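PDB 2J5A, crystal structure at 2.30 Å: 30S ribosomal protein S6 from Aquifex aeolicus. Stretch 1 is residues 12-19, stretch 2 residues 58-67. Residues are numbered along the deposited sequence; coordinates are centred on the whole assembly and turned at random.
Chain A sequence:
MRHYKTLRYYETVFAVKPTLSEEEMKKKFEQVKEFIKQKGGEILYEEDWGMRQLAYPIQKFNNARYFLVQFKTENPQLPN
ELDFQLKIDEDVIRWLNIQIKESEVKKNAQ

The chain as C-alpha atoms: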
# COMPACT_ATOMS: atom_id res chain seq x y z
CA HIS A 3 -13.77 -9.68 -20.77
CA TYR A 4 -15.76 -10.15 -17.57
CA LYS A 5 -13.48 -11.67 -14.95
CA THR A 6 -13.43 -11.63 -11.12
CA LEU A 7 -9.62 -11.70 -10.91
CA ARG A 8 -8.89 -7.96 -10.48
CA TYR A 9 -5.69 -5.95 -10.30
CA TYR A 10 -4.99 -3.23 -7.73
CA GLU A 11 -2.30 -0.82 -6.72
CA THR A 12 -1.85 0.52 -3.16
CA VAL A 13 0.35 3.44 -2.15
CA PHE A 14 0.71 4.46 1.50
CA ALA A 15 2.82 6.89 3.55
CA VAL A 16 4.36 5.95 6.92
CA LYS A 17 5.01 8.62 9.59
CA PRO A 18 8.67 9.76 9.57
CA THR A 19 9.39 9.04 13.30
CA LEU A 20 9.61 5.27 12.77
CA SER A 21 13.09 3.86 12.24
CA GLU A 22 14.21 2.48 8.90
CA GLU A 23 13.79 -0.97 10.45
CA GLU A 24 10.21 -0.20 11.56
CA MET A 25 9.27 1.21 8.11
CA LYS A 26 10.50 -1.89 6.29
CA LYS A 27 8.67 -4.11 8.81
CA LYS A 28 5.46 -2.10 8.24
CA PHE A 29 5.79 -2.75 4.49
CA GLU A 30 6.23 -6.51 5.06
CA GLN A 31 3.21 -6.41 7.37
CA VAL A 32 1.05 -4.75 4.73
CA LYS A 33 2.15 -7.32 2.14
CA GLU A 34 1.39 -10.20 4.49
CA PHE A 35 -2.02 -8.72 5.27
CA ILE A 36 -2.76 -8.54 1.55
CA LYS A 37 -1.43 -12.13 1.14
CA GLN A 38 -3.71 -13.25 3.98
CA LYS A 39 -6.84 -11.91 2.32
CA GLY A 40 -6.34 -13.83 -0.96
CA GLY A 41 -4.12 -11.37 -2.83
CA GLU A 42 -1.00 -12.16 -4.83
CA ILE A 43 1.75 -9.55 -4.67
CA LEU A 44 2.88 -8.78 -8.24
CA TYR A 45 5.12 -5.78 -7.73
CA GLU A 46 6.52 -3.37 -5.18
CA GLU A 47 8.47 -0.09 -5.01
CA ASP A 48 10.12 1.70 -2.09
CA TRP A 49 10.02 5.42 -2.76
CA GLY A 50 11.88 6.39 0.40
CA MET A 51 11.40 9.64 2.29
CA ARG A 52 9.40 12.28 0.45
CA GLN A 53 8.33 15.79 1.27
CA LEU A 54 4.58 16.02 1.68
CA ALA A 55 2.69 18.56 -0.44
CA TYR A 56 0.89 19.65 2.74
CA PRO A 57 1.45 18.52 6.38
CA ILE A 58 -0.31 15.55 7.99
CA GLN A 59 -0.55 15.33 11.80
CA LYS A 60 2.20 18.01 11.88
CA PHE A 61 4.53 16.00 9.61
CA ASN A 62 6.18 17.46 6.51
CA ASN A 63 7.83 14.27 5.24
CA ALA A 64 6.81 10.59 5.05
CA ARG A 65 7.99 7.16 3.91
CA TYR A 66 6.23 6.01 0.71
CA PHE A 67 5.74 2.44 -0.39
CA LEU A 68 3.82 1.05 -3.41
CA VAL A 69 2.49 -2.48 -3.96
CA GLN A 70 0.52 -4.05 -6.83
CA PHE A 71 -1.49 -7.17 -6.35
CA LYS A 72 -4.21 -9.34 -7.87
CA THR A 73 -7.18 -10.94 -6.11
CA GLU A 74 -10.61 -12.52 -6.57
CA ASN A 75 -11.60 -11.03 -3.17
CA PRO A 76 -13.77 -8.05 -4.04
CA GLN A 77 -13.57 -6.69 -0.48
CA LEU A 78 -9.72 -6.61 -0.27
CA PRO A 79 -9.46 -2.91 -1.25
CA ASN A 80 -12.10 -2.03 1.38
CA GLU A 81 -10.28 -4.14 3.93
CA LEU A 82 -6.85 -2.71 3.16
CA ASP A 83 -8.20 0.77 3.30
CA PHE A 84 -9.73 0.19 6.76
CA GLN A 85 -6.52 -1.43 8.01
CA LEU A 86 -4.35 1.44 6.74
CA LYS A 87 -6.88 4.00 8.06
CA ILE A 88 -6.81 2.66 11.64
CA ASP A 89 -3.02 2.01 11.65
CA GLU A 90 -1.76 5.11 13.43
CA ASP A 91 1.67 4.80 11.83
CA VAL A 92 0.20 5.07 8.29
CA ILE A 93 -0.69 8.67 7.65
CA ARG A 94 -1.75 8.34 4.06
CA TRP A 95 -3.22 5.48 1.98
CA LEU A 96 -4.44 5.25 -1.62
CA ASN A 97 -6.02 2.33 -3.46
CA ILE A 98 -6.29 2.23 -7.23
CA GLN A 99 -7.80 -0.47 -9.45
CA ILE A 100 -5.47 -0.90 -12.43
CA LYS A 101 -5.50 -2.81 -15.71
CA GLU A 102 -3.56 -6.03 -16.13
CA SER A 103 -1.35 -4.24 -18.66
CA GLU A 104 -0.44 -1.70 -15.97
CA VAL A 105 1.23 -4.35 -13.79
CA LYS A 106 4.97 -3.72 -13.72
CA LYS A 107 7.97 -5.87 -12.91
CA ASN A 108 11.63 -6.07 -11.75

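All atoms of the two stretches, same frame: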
# COMPACT_ATOMS: atom_id res chain seq x y z
N THR A 12 -1.73 -0.18 -4.45
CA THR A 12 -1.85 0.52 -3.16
C THR A 12 -0.58 1.33 -2.94
O THR A 12 0.52 0.85 -3.17
CB THR A 12 -2.02 -0.47 -1.99
OG1 THR A 12 -3.22 -1.23 -2.17
CG2 THR A 12 -2.07 0.22 -0.67
N VAL A 13 -0.74 2.56 -2.51
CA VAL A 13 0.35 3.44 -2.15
C VAL A 13 -0.02 3.98 -0.77
O VAL A 13 -1.14 4.43 -0.57
CB VAL A 13 0.50 4.64 -3.13
CG1 VAL A 13 1.63 5.56 -2.70
CG2 VAL A 13 0.70 4.18 -4.55
N PHE A 14 0.93 3.93 0.17
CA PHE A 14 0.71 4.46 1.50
C PHE A 14 1.99 5.13 2.03
O PHE A 14 3.11 4.84 1.58
CB PHE A 14 0.20 3.38 2.45
CG PHE A 14 1.15 2.24 2.65
CD1 PHE A 14 1.27 1.24 1.72
CD2 PHE A 14 1.97 2.19 3.80
CE1 PHE A 14 2.15 0.20 1.91
CE2 PHE A 14 2.86 1.15 3.98
CZ PHE A 14 2.95 0.16 3.05
N ALA A 15 1.77 6.05 2.99
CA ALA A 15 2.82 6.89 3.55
C ALA A 15 2.91 6.63 5.04
O ALA A 15 1.91 6.73 5.75
CB ALA A 15 2.52 8.36 3.30
N VAL A 16 4.11 6.29 5.51
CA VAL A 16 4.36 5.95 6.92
C VAL A 16 4.97 7.16 7.64
O VAL A 16 5.80 7.87 7.07
CB VAL A 16 5.33 4.77 7.01
CG1 VAL A 16 5.73 4.50 8.44
CG2 VAL A 16 4.71 3.55 6.35
N LYS A 17 4.56 7.41 8.89
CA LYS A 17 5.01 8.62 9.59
C LYS A 17 6.53 8.57 9.76
O LYS A 17 7.11 7.47 9.89
CB LYS A 17 4.24 8.91 10.90
CG LYS A 17 4.36 7.88 11.99
CD LYS A 17 3.75 8.36 13.34
CE LYS A 17 2.26 8.72 13.26
NZ LYS A 17 1.45 8.24 14.47
N PRO A 18 7.20 9.73 9.66
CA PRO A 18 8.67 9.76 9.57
C PRO A 18 9.44 9.51 10.88
O PRO A 18 10.65 9.54 10.84
CB PRO A 18 8.96 11.18 9.05
CG PRO A 18 7.82 12.00 9.51
CD PRO A 18 6.61 11.08 9.58
N THR A 19 8.76 9.28 11.99
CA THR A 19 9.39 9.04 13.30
C THR A 19 9.67 7.56 13.58
O THR A 19 10.24 7.23 14.62
CB THR A 19 8.49 9.54 14.44
OG1 THR A 19 7.29 8.75 14.49
CG2 THR A 19 8.12 11.02 14.25
N ILE A 58 0.66 16.53 7.52
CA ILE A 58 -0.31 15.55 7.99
C ILE A 58 0.03 15.13 9.42
O ILE A 58 1.05 14.49 9.65
CB ILE A 58 -0.31 14.28 7.09
CG1 ILE A 58 -0.82 14.61 5.68
CG2 ILE A 58 -1.14 13.16 7.74
CD1 ILE A 58 -0.73 13.45 4.71
N GLN A 59 -0.84 15.47 10.37
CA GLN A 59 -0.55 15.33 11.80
C GLN A 59 0.76 16.03 12.19
O GLN A 59 1.52 15.51 13.00
CB GLN A 59 -0.49 13.85 12.22
CG GLN A 59 -1.70 13.01 11.86
CD GLN A 59 -1.59 11.59 12.40
OE1 GLN A 59 -1.19 11.40 13.56
NE2 GLN A 59 -1.92 10.60 11.57
N LYS A 60 1.00 17.20 11.61
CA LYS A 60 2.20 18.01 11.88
C LYS A 60 3.50 17.41 11.33
O LYS A 60 4.58 17.69 11.84
CB LYS A 60 2.36 18.30 13.39
CG LYS A 60 1.23 19.12 14.03
CD LYS A 60 1.57 19.51 15.49
CE LYS A 60 2.89 20.32 15.57
NZ LYS A 60 3.02 21.15 16.82
N PHE A 61 3.38 16.60 10.28
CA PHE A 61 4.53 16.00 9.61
C PHE A 61 4.66 16.61 8.24
O PHE A 61 3.67 16.89 7.60
CB PHE A 61 4.36 14.49 9.50
CG PHE A 61 4.40 13.79 10.81
CD1 PHE A 61 5.56 13.77 11.56
CD2 PHE A 61 3.28 13.13 11.30
CE1 PHE A 61 5.62 13.12 12.79
CE2 PHE A 61 3.31 12.48 12.52
CZ PHE A 61 4.49 12.47 13.27
N ASN A 62 5.90 16.84 7.81
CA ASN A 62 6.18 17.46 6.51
C ASN A 62 6.80 16.48 5.55
O ASN A 62 6.95 16.80 4.38
CB ASN A 62 7.16 18.63 6.68
CG ASN A 62 6.62 19.72 7.58
OD1 ASN A 62 5.46 20.14 7.44
ND2 ASN A 62 7.46 20.20 8.49
N ASN A 63 7.22 15.32 6.06
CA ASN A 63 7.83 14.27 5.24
C ASN A 63 7.15 12.95 5.59
O ASN A 63 6.47 12.85 6.62
CB ASN A 63 9.34 14.16 5.54
CG ASN A 63 10.10 15.44 5.22
OD1 ASN A 63 10.46 15.71 4.05
ND2 ASN A 63 10.35 16.24 6.25
N ALA A 64 7.34 11.93 4.76
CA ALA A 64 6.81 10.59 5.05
C ALA A 64 7.49 9.53 4.21
O ALA A 64 8.04 9.83 3.16
CB ALA A 64 5.29 10.56 4.84
N ARG A 65 7.43 8.28 4.66
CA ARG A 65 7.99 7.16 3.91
C ARG A 65 6.92 6.49 3.01
O ARG A 65 5.93 5.94 3.51
CB ARG A 65 8.58 6.13 4.87
CG ARG A 65 9.14 4.89 4.18
CD ARG A 65 10.22 5.24 3.16
NE ARG A 65 11.04 4.07 2.89
CZ ARG A 65 12.05 3.66 3.67
NH1 ARG A 65 12.39 4.34 4.75
NH2 ARG A 65 12.72 2.58 3.33
N TYR A 66 7.17 6.51 1.70
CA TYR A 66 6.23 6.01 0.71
C TYR A 66 6.61 4.66 0.19
O TYR A 66 7.74 4.46 -0.25
CB TYR A 66 6.14 6.97 -0.49
CG TYR A 66 5.20 8.14 -0.30
CD1 TYR A 66 5.66 9.33 0.25
CD2 TYR A 66 3.88 8.08 -0.68
CE1 TYR A 66 4.82 10.42 0.43
CE2 TYR A 66 3.03 9.16 -0.52
CZ TYR A 66 3.52 10.33 0.04
OH TYR A 66 2.71 11.41 0.21
N PHE A 67 5.65 3.74 0.24
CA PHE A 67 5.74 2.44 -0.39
C PHE A 67 4.59 2.26 -1.40
O PHE A 67 3.54 2.86 -1.25
CB PHE A 67 5.67 1.30 0.64
CG PHE A 67 6.79 1.28 1.65
CD1 PHE A 67 8.03 0.77 1.31
CD2 PHE A 67 6.58 1.72 2.95
CE1 PHE A 67 9.04 0.74 2.22
CE2 PHE A 67 7.61 1.68 3.87
CZ PHE A 67 8.85 1.20 3.50

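The strand through Phe14 and Val16 runs antiparallel to the one through Arg65 and Phe67, the two being neighbours in one sheet, their axes approaching to 4.3 Å with 144° between their N-to-C directions. Three residue pairs set the register: Phe14 with Phe67, Ala15 with Tyr66, and Val16 with Arg65. The contact buries 665 Å², counting both sides, and the residues that touch are at least 42 positions apart in sequence.

Four backbone hydrogen bonds hold the strands together, in two reciprocal pairs. Phe14 N donates to Phe67 O (3.2 Å), and Phe67 N returns a bond to Phe14 O (3.1 Å). Two residues further along, Val16 N donates to Arg65 O (2.7 Å) while Arg65 N donates to Val16 O (2.9 Å). All four are close to linear, with angles at hydrogen of 159° to 169°, so the amide and carbonyl groups of Phe14, Val16, Arg65 and Phe67 are satisfied by each other. Ala15 and Tyr66 form the intervening non-hydrogen-bonded pair, and their CA atoms lie 4.5 Å apart, closer than the 5.7 Å between the CA atoms of Phe14 and Phe67. Three of the acceptors also receive CA-H...O contacts: Val13 CA lies 3.4 Å from Phe67 O, Tyr66 CA 3.4 Å from Phe14 O, and Ala15 CA 3.3 Å from Arg65 O. The carbonyl oxygens Phe14 O and Phe67 O come within 3.5 Å, but both are acceptors and no bond joins them; each is served by the other residue's amide.

The side chains of Phe14, Val16, Arg65 and Phe67 share one face of the sheet. Phe14 CZ packs 3.8 Å from Phe67 CB, and the two rings meet obliquely, with centroids 5.8 Å apart and planes at 36°. Val16 CG2 reaches the edge of the Phe67 ring, 4.2 Å from Phe67 CE2. The Arg65 side chain starts on this face, but its end leads away, and its guanidinium nitrogens find hydrogen-bond partners elsewhere in the structure.

On the face of Ala15 and Tyr66, the small methyl lies over the tyrosine ring: Ala15 CB is 4.0 Å from the centroid of the Tyr66 ring and only 14° off its normal, a CH-pi contact. Val13 CG1 approaches the edge of the same ring, 3.9 Å from Tyr66 CD2. Tyr66 OH is hydrogen-bonded elsewhere in the structure.

Phe61 receives the loop of residues 17-19. Its own backbone is tied into a turn by bonds from Ile58 N to Phe61 O (3.0 Å) and from Phe61 N to Ile58 O (3.2 Å). Pro18 CD sits over the Phe61 ring, 3.9 Å from its centroid, while Lys17 CB covers the same ring and Thr19 CG2 reaches Phe61 CE1 at 3.6 Å. Lys17 NZ, 4.2 Å from Gln59 OE1, is too distant for a hydrogen bond and is satisfied elsewhere.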